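Local coordinates for protein UDP-N-Acetylglucosamine 2-Epimerase (Thermus thermophilus, PDB 1V4V) that probably interconverts UDP-N-acetylglucosamine and UDP-N-acetylmannosamine by inverting the sugar at its C2 carbon, at residues R7-F12 and M90-V95; E59-D64 and A83-K88. All coordinates share one frame; numbering follows the deposited sequence.

Contact 1: residues R7-F12 and M90-V95; sequences RVVLAF and MGADYV
Val-8 and Val-9 pair in parallel with Tyr-94 and Val-95 on neighbouring strands, Val-9 N donating to Tyr-94 O at 3.0 Å. One step earlier the ladder is completed differently. Arg-7 O accepts from Asp-93 N at 2.8 Å and, weakly, from Tyr-94 N. Arg-7 N in turn donates to Asp-93 OD1 at 3.0 Å, in a fairly straight bond. Asp-93 suits this place because its short carboxylate can accept the Arg-7 amide; CG beside its own backbone N (chi1 -70°) puts the group on that side, and OD1 receives the amide through its anti lone pair. An alanine here would probably leave Arg-7 N without its carboxylate acceptor and the backbone at Arg-7 less firmly fixed.

The side chain of Arg-7 heads elsewhere: CD rests 3.4 Å from Met-90 O, its guanidinium oblique to that carbonyl. Just beyond, Gly-91 ends the preceding helix in a Schellman motif, its positive phi (68°) being one that glycine favours.

On one face of the sheet Val-9 packs tightly, CG2 only 3.5 Å from Ala-92 CB; the small alanine suits so close an approach. Its other branch, CG1, meets CE of selenomethionine Met-90 at 4.1 Å, the two side chains crossing at about a right angle. The opposite face carries Val-8 and the ring of Tyr-94, both touching Val-361 of helix 353-364; Tyr-94 OH bonds to Asp-148. Valines thus line both faces, Val-8 beside Tyr-94 and Val-9 beside Val-95, while a carboxylate takes over a backbone acceptor's role beside Arg-7.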
loop_
_atom_site.group_PDB
_atom_site.type_symbol
_atom_site.label_atom_id
_atom_site.label_comp_id
_atom_site.label_asym_id
_atom_site.label_seq_id
_atom_site.Cartn_x
_atom_site.Cartn_y
_atom_site.Cartn_z
ATOM N N ARG A 7 18.020 -12.915 -10.322
ATOM C CA ARG A 7 17.134 -13.849 -9.645
ATOM C C ARG A 7 15.767 -13.215 -9.393
ATOM O O ARG A 7 15.671 -12.096 -8.883
ATOM C CB ARG A 7 17.767 -14.313 -8.331
ATOM C CG ARG A 7 19.190 -14.852 -8.497
ATOM C CD ARG A 7 19.674 -15.569 -7.244
ATOM N NE ARG A 7 21.125 -15.751 -7.218
ATOM C CZ ARG A 7 21.834 -16.361 -8.166
ATOM N NH1 ARG A 7 21.237 -16.859 -9.240
ATOM N NH2 ARG A 7 23.150 -16.472 -8.040
ATOM N N VAL A 8 14.713 -13.933 -9.767
ATOM C CA VAL A 8 13.346 -13.447 -9.597
ATOM C C VAL A 8 12.596 -14.398 -8.681
ATOM O O VAL A 8 12.349 -15.550 -9.032
ATOM C CB VAL A 8 12.615 -13.371 -10.955
ATOM C CG1 VAL A 8 11.199 -12.832 -10.765
ATOM C CG2 VAL A 8 13.393 -12.485 -11.902
ATOM N N VAL A 9 12.236 -13.912 -7.501
ATOM C CA VAL A 9 11.534 -14.741 -6.539
ATOM C C VAL A 9 10.023 -14.575 -6.625
ATOM O O VAL A 9 9.507 -13.458 -6.560
ATOM C CB VAL A 9 11.992 -14.418 -5.089
ATOM C CG1 VAL A 9 11.226 -15.280 -4.082
ATOM C CG2 VAL A 9 13.499 -14.665 -4.948
ATOM N N LEU A 10 9.326 -15.690 -6.805
ATOM C CA LEU A 10 7.869 -15.675 -6.839
ATOM C C LEU A 10 7.452 -16.143 -5.454
ATOM O O LEU A 10 7.782 -17.255 -5.046
ATOM C CB LEU A 10 7.322 -16.639 -7.899
ATOM C CG LEU A 10 7.580 -16.269 -9.356
ATOM C CD1 LEU A 10 9.038 -16.542 -9.709
ATOM C CD2 LEU A 10 6.663 -17.094 -10.251
ATOM N N ALA A 11 6.743 -15.287 -4.728
ATOM C CA ALA A 11 6.307 -15.614 -3.381
ATOM C C ALA A 11 4.791 -15.744 -3.303
ATOM O O ALA A 11 4.070 -14.810 -3.634
ATOM C CB ALA A 11 6.788 -14.538 -2.419
ATOM N N PHE A 12 4.322 -16.909 -2.871
ATOM C CA PHE A 12 2.890 -17.174 -2.740
ATOM C C PHE A 12 2.671 -18.292 -1.729
ATOM O O PHE A 12 3.609 -19.021 -1.392
ATOM C CB PHE A 12 2.302 -17.535 -4.104
ATOM C CG PHE A 12 3.052 -18.618 -4.823
ATOM C CD1 PHE A 12 2.824 -19.957 -4.525
ATOM C CD2 PHE A 12 4.003 -18.295 -5.789
ATOM C CE1 PHE A 12 3.533 -20.965 -5.180
ATOM C CE2 PHE A 12 4.720 -19.297 -6.450
ATOM C CZ PHE A 12 4.485 -20.632 -6.147
HETATM N N MSE A 90 18.184 -15.186 -0.436
HETATM C CA MSE A 90 17.973 -15.839 -1.725
HETATM C C MSE A 90 18.587 -14.997 -2.843
HETATM O O MSE A 90 18.637 -15.430 -3.996
HETATM C CB MSE A 90 16.475 -16.034 -1.997
HETATM C CG MSE A 90 15.797 -17.038 -1.083
HETATM SE SE MSE A 90 13.848 -16.955 -1.220
HETATM C CE MSE A 90 13.597 -18.300 -2.603
ATOM N N GLY A 91 19.038 -13.792 -2.492
ATOM C CA GLY A 91 19.655 -12.898 -3.463
ATOM C C GLY A 91 18.716 -12.349 -4.523
ATOM O O GLY A 91 19.123 -12.082 -5.657
ATOM N N ALA A 92 17.456 -12.148 -4.150
ATOM C CA ALA A 92 16.453 -11.651 -5.084
ATOM C C ALA A 92 16.755 -10.293 -5.704
ATOM O O ALA A 92 17.097 -9.338 -5.005
ATOM C CB ALA A 92 15.075 -11.607 -4.393
ATOM N N ASP A 93 16.611 -10.216 -7.024
ATOM C CA ASP A 93 16.815 -8.975 -7.761
ATOM C C ASP A 93 15.450 -8.404 -8.123
ATOM O O ASP A 93 15.325 -7.244 -8.529
ATOM C CB ASP A 93 17.620 -9.224 -9.039
ATOM C CG ASP A 93 19.067 -9.573 -8.756
ATOM O OD1 ASP A 93 19.432 -10.764 -8.854
ATOM O OD2 ASP A 93 19.834 -8.646 -8.423
ATOM N N TYR A 94 14.424 -9.235 -7.968
ATOM C CA TYR A 94 13.059 -8.829 -8.266
ATOM C C TYR A 94 12.127 -9.791 -7.542
ATOM O O TYR A 94 12.443 -10.968 -7.378
ATOM C CB TYR A 94 12.804 -8.880 -9.779
ATOM C CG TYR A 94 11.768 -7.889 -10.258
ATOM C CD1 TYR A 94 10.402 -8.156 -10.145
ATOM C CD2 TYR A 94 12.155 -6.655 -10.778
ATOM C CE1 TYR A 94 9.452 -7.209 -10.535
ATOM C CE2 TYR A 94 11.220 -5.713 -11.168
ATOM C CZ TYR A 94 9.873 -5.993 -11.043
ATOM O OH TYR A 94 8.965 -5.037 -11.420
ATOM N N VAL A 95 10.987 -9.279 -7.094
ATOM C CA VAL A 95 10.017 -10.102 -6.391
ATOM C C VAL A 95 8.646 -9.982 -7.040
ATOM O O VAL A 95 8.201 -8.890 -7.375
ATOM C CB VAL A 95 9.888 -9.682 -4.912
ATOM C CG1 VAL A 95 8.876 -10.586 -4.203
ATOM C CG2 VAL A 95 11.241 -9.777 -4.223
#

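Contact 2: residues E59-D64 and A83-K88; sequences EDRNLD and AARALK
The guanidinium of Arg-61 lies flat against helix 72-89, with Ala-86 CA 3.5 Å above its plane, over the centre. Ala-86 CB comes over the same face, 3.5 Å from NE, and Arg-85 CG approaches NH2 obliquely at 4.4 Å. Alanine suits this position: its single methyl lets the flat group settle directly on the helix backbone. Arg-61 reaches it as an extended arm, CG anti to the backbone N (chi1 -175°) and the chain straight on to NE. NH1 is engaged by a salt bridge to Glu-89 in the last turn, which may help offset the like charge of Arg-85, whose NE is 4.8 Å from Arg-61 NH2.

Leu-63 extends the contact with hydrocarbon alone. Its CD2 sits 4.0 Å from both Ala-83 CA and Ala-86 CB, and CD1 reaches Ala-83 CB, so the branched end fits against two alanines one turn apart. Behind this helix, Ala-83 touches Ala-110 of helix 102-113.

Strand 61-62 is the outermost of its parallel sheet on this side, bonded to strand 34-40, and helix 72-89 packs against it on the way to strand 94-98. This is the alternating beta-alpha arrangement of the Rossmann-like N-terminal domain of a GT-B fold.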
loop_
_atom_site.group_PDB
_atom_site.type_symbol
_atom_site.label_atom_id
_atom_site.label_comp_id
_atom_site.label_asym_id
_atom_site.label_seq_id
_atom_site.Cartn_x
_atom_site.Cartn_y
_atom_site.Cartn_z
ATOM N N GLU A 59 9.719 -25.817 -4.813
ATOM C CA GLU A 59 9.972 -24.558 -4.118
ATOM C C GLU A 59 11.431 -24.515 -3.697
ATOM O O GLU A 59 12.079 -25.553 -3.560
ATOM C CB GLU A 59 9.060 -24.391 -2.891
ATOM C CG GLU A 59 9.619 -24.888 -1.559
ATOM C CD GLU A 59 9.421 -26.372 -1.352
ATOM O OE1 GLU A 59 9.674 -26.854 -0.227
ATOM O OE2 GLU A 59 9.007 -27.055 -2.311
ATOM N N ASP A 60 11.945 -23.309 -3.497
ATOM C CA ASP A 60 13.333 -23.120 -3.098
ATOM C C ASP A 60 13.463 -22.820 -1.614
ATOM O O ASP A 60 14.478 -23.137 -0.997
ATOM C CB ASP A 60 13.947 -21.985 -3.916
ATOM C CG ASP A 60 14.088 -22.342 -5.380
ATOM O OD1 ASP A 60 15.003 -23.124 -5.714
ATOM O OD2 ASP A 60 13.281 -21.852 -6.195
ATOM N N ARG A 61 12.427 -22.217 -1.040
ATOM C CA ARG A 61 12.442 -21.869 0.376
ATOM C C ARG A 61 11.014 -21.731 0.899
ATOM O O ARG A 61 10.084 -21.514 0.125
ATOM C CB ARG A 61 13.217 -20.563 0.570
ATOM C CG ARG A 61 13.410 -20.140 2.018
ATOM C CD ARG A 61 14.644 -19.259 2.157
ATOM N NE ARG A 61 14.762 -18.666 3.486
ATOM C CZ ARG A 61 15.872 -18.103 3.952
ATOM N NH1 ARG A 61 16.962 -18.065 3.197
ATOM N NH2 ARG A 61 15.889 -17.570 5.167
ATOM N N ASN A 62 10.849 -21.873 2.210
ATOM C CA ASN A 62 9.535 -21.765 2.840
ATOM C C ASN A 62 9.616 -20.885 4.078
ATOM O O ASN A 62 10.603 -20.931 4.808
ATOM C CB ASN A 62 9.025 -23.142 3.280
ATOM C CG ASN A 62 8.975 -24.144 2.149
ATOM O OD1 ASN A 62 10.008 -24.586 1.640
ATOM N ND2 ASN A 62 7.764 -24.513 1.748
ATOM N N LEU A 63 8.583 -20.082 4.316
ATOM C CA LEU A 63 8.561 -19.251 5.513
ATOM C C LEU A 63 7.985 -20.129 6.620
ATOM O O LEU A 63 7.330 -21.129 6.341
ATOM C CB LEU A 63 7.677 -18.018 5.312
ATOM C CG LEU A 63 8.141 -17.004 4.268
ATOM C CD1 LEU A 63 7.237 -15.766 4.326
ATOM C CD2 LEU A 63 9.594 -16.612 4.536
ATOM N N ASP A 64 8.235 -19.767 7.872
ATOM C CA ASP A 64 7.734 -20.539 9.003
ATOM C C ASP A 64 6.428 -19.903 9.468
ATOM O O ASP A 64 6.430 -18.858 10.116
ATOM C CB ASP A 64 8.777 -20.545 10.123
ATOM C CG ASP A 64 8.416 -21.481 11.255
ATOM O OD1 ASP A 64 9.329 -21.869 12.014
ATOM O OD2 ASP A 64 7.224 -21.821 11.395
ATOM N N ALA A 83 10.435 -12.814 6.046
ATOM C CA ALA A 83 10.288 -12.646 4.599
ATOM C C ALA A 83 11.439 -11.786 4.082
ATOM O O ALA A 83 12.035 -12.085 3.045
ATOM C CB ALA A 83 8.951 -11.982 4.265
ATOM N N ALA A 84 11.747 -10.713 4.805
ATOM C CA ALA A 84 12.835 -9.821 4.416
ATOM C C ALA A 84 14.153 -10.589 4.373
ATOM O O ALA A 84 14.944 -10.429 3.443
ATOM C CB ALA A 84 12.949 -8.667 5.407
ATOM N N ARG A 85 14.382 -11.411 5.392
ATOM C CA ARG A 85 15.609 -12.200 5.477
ATOM C C ARG A 85 15.687 -13.233 4.361
ATOM O O ARG A 85 16.744 -13.426 3.756
ATOM C CB ARG A 85 15.707 -12.899 6.838
ATOM C CG ARG A 85 16.988 -13.717 7.011
ATOM C CD ARG A 85 17.245 -14.117 8.459
ATOM N NE ARG A 85 16.118 -14.823 9.059
ATOM C CZ ARG A 85 15.165 -14.239 9.782
ATOM N NH1 ARG A 85 15.198 -12.932 10.002
ATOM N NH2 ARG A 85 14.176 -14.961 10.282
ATOM N N ALA A 86 14.567 -13.897 4.088
ATOM C CA ALA A 86 14.526 -14.908 3.037
ATOM C C ALA A 86 14.820 -14.306 1.665
ATOM O O ALA A 86 15.564 -14.887 0.875
ATOM C CB ALA A 86 13.156 -15.608 3.024
ATOM N N LEU A 87 14.247 -13.142 1.374
ATOM C CA LEU A 87 14.465 -12.519 0.076
ATOM C C LEU A 87 15.907 -12.053 -0.095
ATOM O O LEU A 87 16.463 -12.115 -1.191
ATOM C CB LEU A 87 13.505 -11.338 -0.119
ATOM C CG LEU A 87 12.023 -11.739 -0.131
ATOM C CD1 LEU A 87 11.156 -10.494 -0.244
ATOM C CD2 LEU A 87 11.755 -12.695 -1.304
ATOM N N LYS A 88 16.506 -11.600 0.999
ATOM C CA LYS A 88 17.880 -11.122 0.974
ATOM C C LYS A 88 18.845 -12.301 0.828
ATOM O O LYS A 88 19.786 -12.250 0.032
ATOM C CB LYS A 88 18.177 -10.348 2.260
ATOM C CG LYS A 88 19.458 -9.533 2.233
ATOM C CD LYS A 88 19.661 -8.808 3.557
ATOM C CE LYS A 88 20.943 -7.990 3.557
ATOM N NZ LYS A 88 21.191 -7.349 4.883
#

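How the contacts relate
Both contacts reach the same parallel sheet, and helix 72-89 relates them, since a short turn leads from it to strand 94-98. Contact 1, between inner strands, is made by backbone bonds and one carboxylate bond; its valines and tyrosine are buried, its turn residues and arginine partly exposed. Contact 2, at the edge strand, has no hydrogen bond across its segments and relies on packing: buried alanines and leucine, with arginines toward the surface. The centres of contacts 1 and 2 are about 9 Å apart. Ala-92 N probably bonds to Leu-87 O at 3.1 Å, Val-9 CG1 packs on Leu-87 CD2, and Met-90 CE lies against CB of both Asp-60 and Arg-61, tying the turn after the helix to strand 61-62 and the loop before it.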